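Local coordinates for protein meta cleavage compound hydrolase (Janthinobacterium, PDB 1J1I) that is a serine hydrolase of carbazole degradation that probably cleaves a carbon-carbon bond of the aminophenyl meta-cleavage compound to give anthranilate, at residues V164-K176 with P257-E269. Sequence-based numbering, arbitrary orientation.
Sequences VHLVKALTNDGFK and PHCGHWAMIEHPE
Glu266 reaches from the short helix 263-266 to the chain that leaves helix 160-170, and its side chain can be followed atom by atom. Glu266 CB lies 3.7 Å from Asn172 ND2. CG packs against the methyl CG2 of Thr171, and CD sits beside CB of the same threonine. The chain is extended beyond CG (chi2 173°), which carries the carboxylate in among backbone N-H groups. There OE1 accepts three hydrogen bonds. Asn172 ND2 comes in at 2.7 Å on the anti lone pair of Glu266 OE1. Asn172 N, at 2.8 Å from Glu266 OE1, arrives from above the carboxylate plane. Gly260 N meets OE1 on the syn side. OE2 takes Trp262 N nearly along its C-O axis. The buried acid thus ties Asn172 to the loop 260-262, and the N-H donors probably stabilise its negative charge. With an alanine here, both the backbone N-H and the side-chain amide of Asn172, and the N-H groups of Gly260 and Trp262, would probably lose their acceptor, and the loop before helix 263-266 could shift. Water 1 adds a bridge from Asn172 ND2 to Glu266 O. Asn172 OD1 turns back to accept from Gly174 N, an Asx turn. Leu170 O receives a nearly straight bond from His261 N (2.8 Å). Beside it the indole of Trp262 meets the helix: Leu170 CB lies over one face and Leu170 CD1 is 3.4 Å from Trp262 CZ2, while Val167 CG2 is at the ring edge. Phe175 CZ touches Ile265 CG2 at 3.7 Å. His261 ND1 is bonded to Asp233, and its ring lies close to Ser114; these are probably the Ser-His-Asp catalytic triad. The contact packs the end of helix 160-170, in the helical lid inserted between strands 131-137 and 225-230, on the histidine loop of the alpha/beta hydrolase fold.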
# COMPACT_ATOMS: atom_id res chain seq x y z
N VAL A 164 -16.12 17.89 -18.67
CA VAL A 164 -14.68 18.05 -18.77
C VAL A 164 -14.16 18.69 -17.48
O VAL A 164 -13.17 18.24 -16.91
CB VAL A 164 -14.27 18.95 -19.95
CG1 VAL A 164 -12.78 19.27 -19.88
CG2 VAL A 164 -14.58 18.25 -21.27
N HIS A 165 -14.85 19.74 -17.03
CA HIS A 165 -14.46 20.43 -15.81
C HIS A 165 -14.54 19.50 -14.61
O HIS A 165 -13.69 19.54 -13.73
CB HIS A 165 -15.35 21.65 -15.56
CG HIS A 165 -15.03 22.82 -16.45
ND1 HIS A 165 -13.78 23.40 -16.49
CD2 HIS A 165 -15.81 23.53 -17.30
CE1 HIS A 165 -13.80 24.42 -17.33
NE2 HIS A 165 -15.02 24.51 -17.84
N LEU A 166 -15.57 18.65 -14.58
CA LEU A 166 -15.74 17.72 -13.47
C LEU A 166 -14.59 16.72 -13.40
O LEU A 166 -14.01 16.51 -12.33
CB LEU A 166 -17.08 16.98 -13.61
CG LEU A 166 -17.50 15.94 -12.56
CD1 LEU A 166 -16.69 14.66 -12.73
CD2 LEU A 166 -17.31 16.52 -11.17
N VAL A 167 -14.25 16.11 -14.53
CA VAL A 167 -13.17 15.14 -14.56
C VAL A 167 -11.84 15.76 -14.15
O VAL A 167 -11.09 15.18 -13.36
CB VAL A 167 -13.03 14.49 -15.95
CG1 VAL A 167 -11.83 13.55 -15.98
CG2 VAL A 167 -14.31 13.73 -16.29
N LYS A 168 -11.54 16.95 -14.67
CA LYS A 168 -10.31 17.64 -14.32
C LYS A 168 -10.29 17.95 -12.83
O LYS A 168 -9.26 17.82 -12.17
CB LYS A 168 -10.17 18.94 -15.11
CG LYS A 168 -9.90 18.77 -16.59
CD LYS A 168 -9.60 20.12 -17.24
CE LYS A 168 -9.28 19.96 -18.72
NZ LYS A 168 -8.99 21.27 -19.36
N ALA A 169 -11.43 18.36 -12.30
CA ALA A 169 -11.54 18.71 -10.88
C ALA A 169 -11.31 17.53 -9.94
O ALA A 169 -10.70 17.69 -8.88
CB ALA A 169 -12.91 19.33 -10.61
N LEU A 170 -11.80 16.35 -10.32
CA LEU A 170 -11.68 15.15 -9.48
C LEU A 170 -10.41 14.34 -9.67
O LEU A 170 -10.20 13.34 -8.98
CB LEU A 170 -12.88 14.23 -9.72
CG LEU A 170 -14.28 14.82 -9.58
CD1 LEU A 170 -15.30 13.70 -9.65
CD2 LEU A 170 -14.41 15.56 -8.27
N THR A 171 -9.56 14.76 -10.60
CA THR A 171 -8.32 14.05 -10.88
C THR A 171 -7.09 14.89 -10.56
O THR A 171 -7.19 16.11 -10.39
CB THR A 171 -8.27 13.62 -12.36
OG1 THR A 171 -8.47 14.76 -13.21
CG2 THR A 171 -9.35 12.59 -12.65
N ASN A 172 -5.93 14.24 -10.48
CA ASN A 172 -4.68 14.94 -10.18
C ASN A 172 -4.30 15.87 -11.33
O ASN A 172 -4.67 15.62 -12.48
CB ASN A 172 -3.56 13.92 -9.92
CG ASN A 172 -3.03 13.29 -11.19
OD1 ASN A 172 -2.19 13.86 -11.89
ND2 ASN A 172 -3.53 12.10 -11.50
N ASP A 173 -3.57 16.93 -11.02
CA ASP A 173 -3.17 17.92 -12.02
C ASP A 173 -2.45 17.37 -13.25
O ASP A 173 -2.34 18.05 -14.26
CB ASP A 173 -2.29 19.00 -11.37
CG ASP A 173 -2.94 19.63 -10.15
OD1 ASP A 173 -4.18 19.79 -10.15
OD2 ASP A 173 -2.21 19.97 -9.20
N GLY A 174 -1.96 16.13 -13.16
CA GLY A 174 -1.26 15.55 -14.29
C GLY A 174 -2.11 14.66 -15.18
O GLY A 174 -1.64 14.16 -16.19
N PHE A 175 -3.37 14.47 -14.80
CA PHE A 175 -4.28 13.63 -15.56
C PHE A 175 -4.61 14.23 -16.93
O PHE A 175 -5.03 15.38 -17.02
CB PHE A 175 -5.58 13.40 -14.78
CG PHE A 175 -6.53 12.45 -15.44
CD1 PHE A 175 -6.21 11.10 -15.54
CD2 PHE A 175 -7.73 12.90 -15.97
CE1 PHE A 175 -7.09 10.21 -16.17
CE2 PHE A 175 -8.60 12.02 -16.61
CZ PHE A 175 -8.28 10.67 -16.70
N LYS A 176 -4.40 13.45 -17.98
CA LYS A 176 -4.68 13.90 -19.34
C LYS A 176 -6.09 13.47 -19.76
O LYS A 176 -6.40 12.28 -19.82
CB LYS A 176 -3.66 13.31 -20.32
CG LYS A 176 -3.91 13.67 -21.77
CD LYS A 176 -2.92 12.98 -22.71
CE LYS A 176 -3.18 13.35 -24.16
NZ LYS A 176 -2.22 12.70 -25.09
N PRO A 257 0.49 9.01 -4.30
CA PRO A 257 0.77 10.43 -4.51
C PRO A 257 0.31 10.88 -5.90
O PRO A 257 0.13 10.04 -6.79
CB PRO A 257 2.29 10.50 -4.36
CG PRO A 257 2.73 9.20 -5.02
CD PRO A 257 1.72 8.19 -4.44
N HIS A 258 0.11 12.18 -6.07
CA HIS A 258 -0.29 12.73 -7.37
C HIS A 258 -1.48 11.95 -7.91
O HIS A 258 -1.50 11.53 -9.07
CB HIS A 258 0.89 12.64 -8.33
CG HIS A 258 2.18 13.11 -7.74
ND1 HIS A 258 3.36 12.41 -7.87
CD2 HIS A 258 2.46 14.19 -6.98
CE1 HIS A 258 4.32 13.04 -7.22
NE2 HIS A 258 3.80 14.13 -6.67
N CYS A 259 -2.47 11.78 -7.05
CA CYS A 259 -3.66 11.02 -7.39
C CYS A 259 -4.88 11.67 -6.78
O CYS A 259 -4.87 12.04 -5.60
CB CYS A 259 -3.48 9.59 -6.85
SG CYS A 259 -4.82 8.45 -7.21
N GLY A 260 -5.92 11.82 -7.58
CA GLY A 260 -7.15 12.43 -7.12
C GLY A 260 -8.14 11.41 -6.57
O GLY A 260 -7.76 10.46 -5.89
N HIS A 261 -9.41 11.62 -6.90
CA HIS A 261 -10.51 10.78 -6.43
C HIS A 261 -10.73 9.47 -7.21
O HIS A 261 -11.46 8.59 -6.74
CB HIS A 261 -11.80 11.62 -6.44
CG HIS A 261 -12.95 11.01 -5.70
ND1 HIS A 261 -12.86 10.59 -4.39
CD2 HIS A 261 -14.23 10.78 -6.08
CE1 HIS A 261 -14.04 10.14 -3.99
NE2 HIS A 261 -14.89 10.25 -5.00
N TRP A 262 -10.11 9.34 -8.38
CA TRP A 262 -10.27 8.14 -9.22
C TRP A 262 -8.96 7.40 -9.52
O TRP A 262 -8.51 7.37 -10.66
CB TRP A 262 -10.94 8.50 -10.55
CG TRP A 262 -12.30 9.12 -10.45
CD1 TRP A 262 -13.19 8.98 -9.42
CD2 TRP A 262 -12.96 9.91 -11.44
NE1 TRP A 262 -14.36 9.64 -9.71
CE2 TRP A 262 -14.24 10.23 -10.95
CE3 TRP A 262 -12.58 10.40 -12.70
CZ2 TRP A 262 -15.16 11.00 -11.67
CZ3 TRP A 262 -13.49 11.17 -13.43
CH2 TRP A 262 -14.77 11.46 -12.90
N ALA A 263 -8.37 6.78 -8.50
CA ALA A 263 -7.12 6.06 -8.69
C ALA A 263 -7.15 5.05 -9.84
O ALA A 263 -6.20 4.96 -10.62
CB ALA A 263 -6.73 5.35 -7.39
N MET A 264 -8.24 4.30 -9.97
CA MET A 264 -8.35 3.29 -11.03
C MET A 264 -8.33 3.88 -12.44
O MET A 264 -8.02 3.17 -13.41
CB MET A 264 -9.63 2.46 -10.86
CG MET A 264 -10.90 3.17 -11.28
SD MET A 264 -11.28 4.61 -10.27
CE MET A 264 -12.79 5.14 -11.04
N ILE A 265 -8.69 5.15 -12.57
CA ILE A 265 -8.69 5.81 -13.87
C ILE A 265 -7.40 6.59 -14.09
O ILE A 265 -6.81 6.55 -15.17
CB ILE A 265 -9.89 6.80 -14.00
CG1 ILE A 265 -11.22 6.02 -13.98
CG2 ILE A 265 -9.78 7.60 -15.30
CD1 ILE A 265 -12.45 6.91 -13.99
N GLU A 266 -6.95 7.30 -13.05
CA GLU A 266 -5.73 8.11 -13.13
C GLU A 266 -4.44 7.29 -13.22
O GLU A 266 -3.49 7.69 -13.89
CB GLU A 266 -5.66 9.05 -11.93
CG GLU A 266 -6.87 9.96 -11.78
CD GLU A 266 -6.84 10.76 -10.49
OE1 GLU A 266 -5.83 11.45 -10.23
OE2 GLU A 266 -7.83 10.69 -9.73
N HIS A 267 -4.41 6.15 -12.54
CA HIS A 267 -3.24 5.28 -12.53
C HIS A 267 -3.71 3.84 -12.55
O HIS A 267 -3.56 3.12 -11.56
CB HIS A 267 -2.40 5.53 -11.27
CG HIS A 267 -2.05 6.97 -11.06
ND1 HIS A 267 -1.12 7.64 -11.82
CD2 HIS A 267 -2.52 7.88 -10.17
CE1 HIS A 267 -1.02 8.89 -11.41
NE2 HIS A 267 -1.87 9.06 -10.41
N PRO A 268 -4.29 3.38 -13.68
CA PRO A 268 -4.79 2.01 -13.78
C PRO A 268 -3.81 0.89 -13.46
O PRO A 268 -4.15 -0.03 -12.70
CB PRO A 268 -5.34 1.95 -15.22
CG PRO A 268 -4.52 2.97 -15.95
CD PRO A 268 -4.41 4.10 -14.96
N GLU A 269 -2.60 0.95 -14.01
CA GLU A 269 -1.60 -0.08 -13.76
C GLU A 269 -1.24 -0.15 -12.28
O GLU A 269 -1.13 -1.23 -11.69
CB GLU A 269 -0.34 0.19 -14.58
CG GLU A 269 -0.53 -0.02 -16.07
CD GLU A 269 0.26 -1.21 -16.58
OE1 GLU A 269 1.51 -1.16 -16.55
OE2 GLU A 269 -0.37 -2.20 -17.02
O HOH W 1 -2.97 10.51 -13.97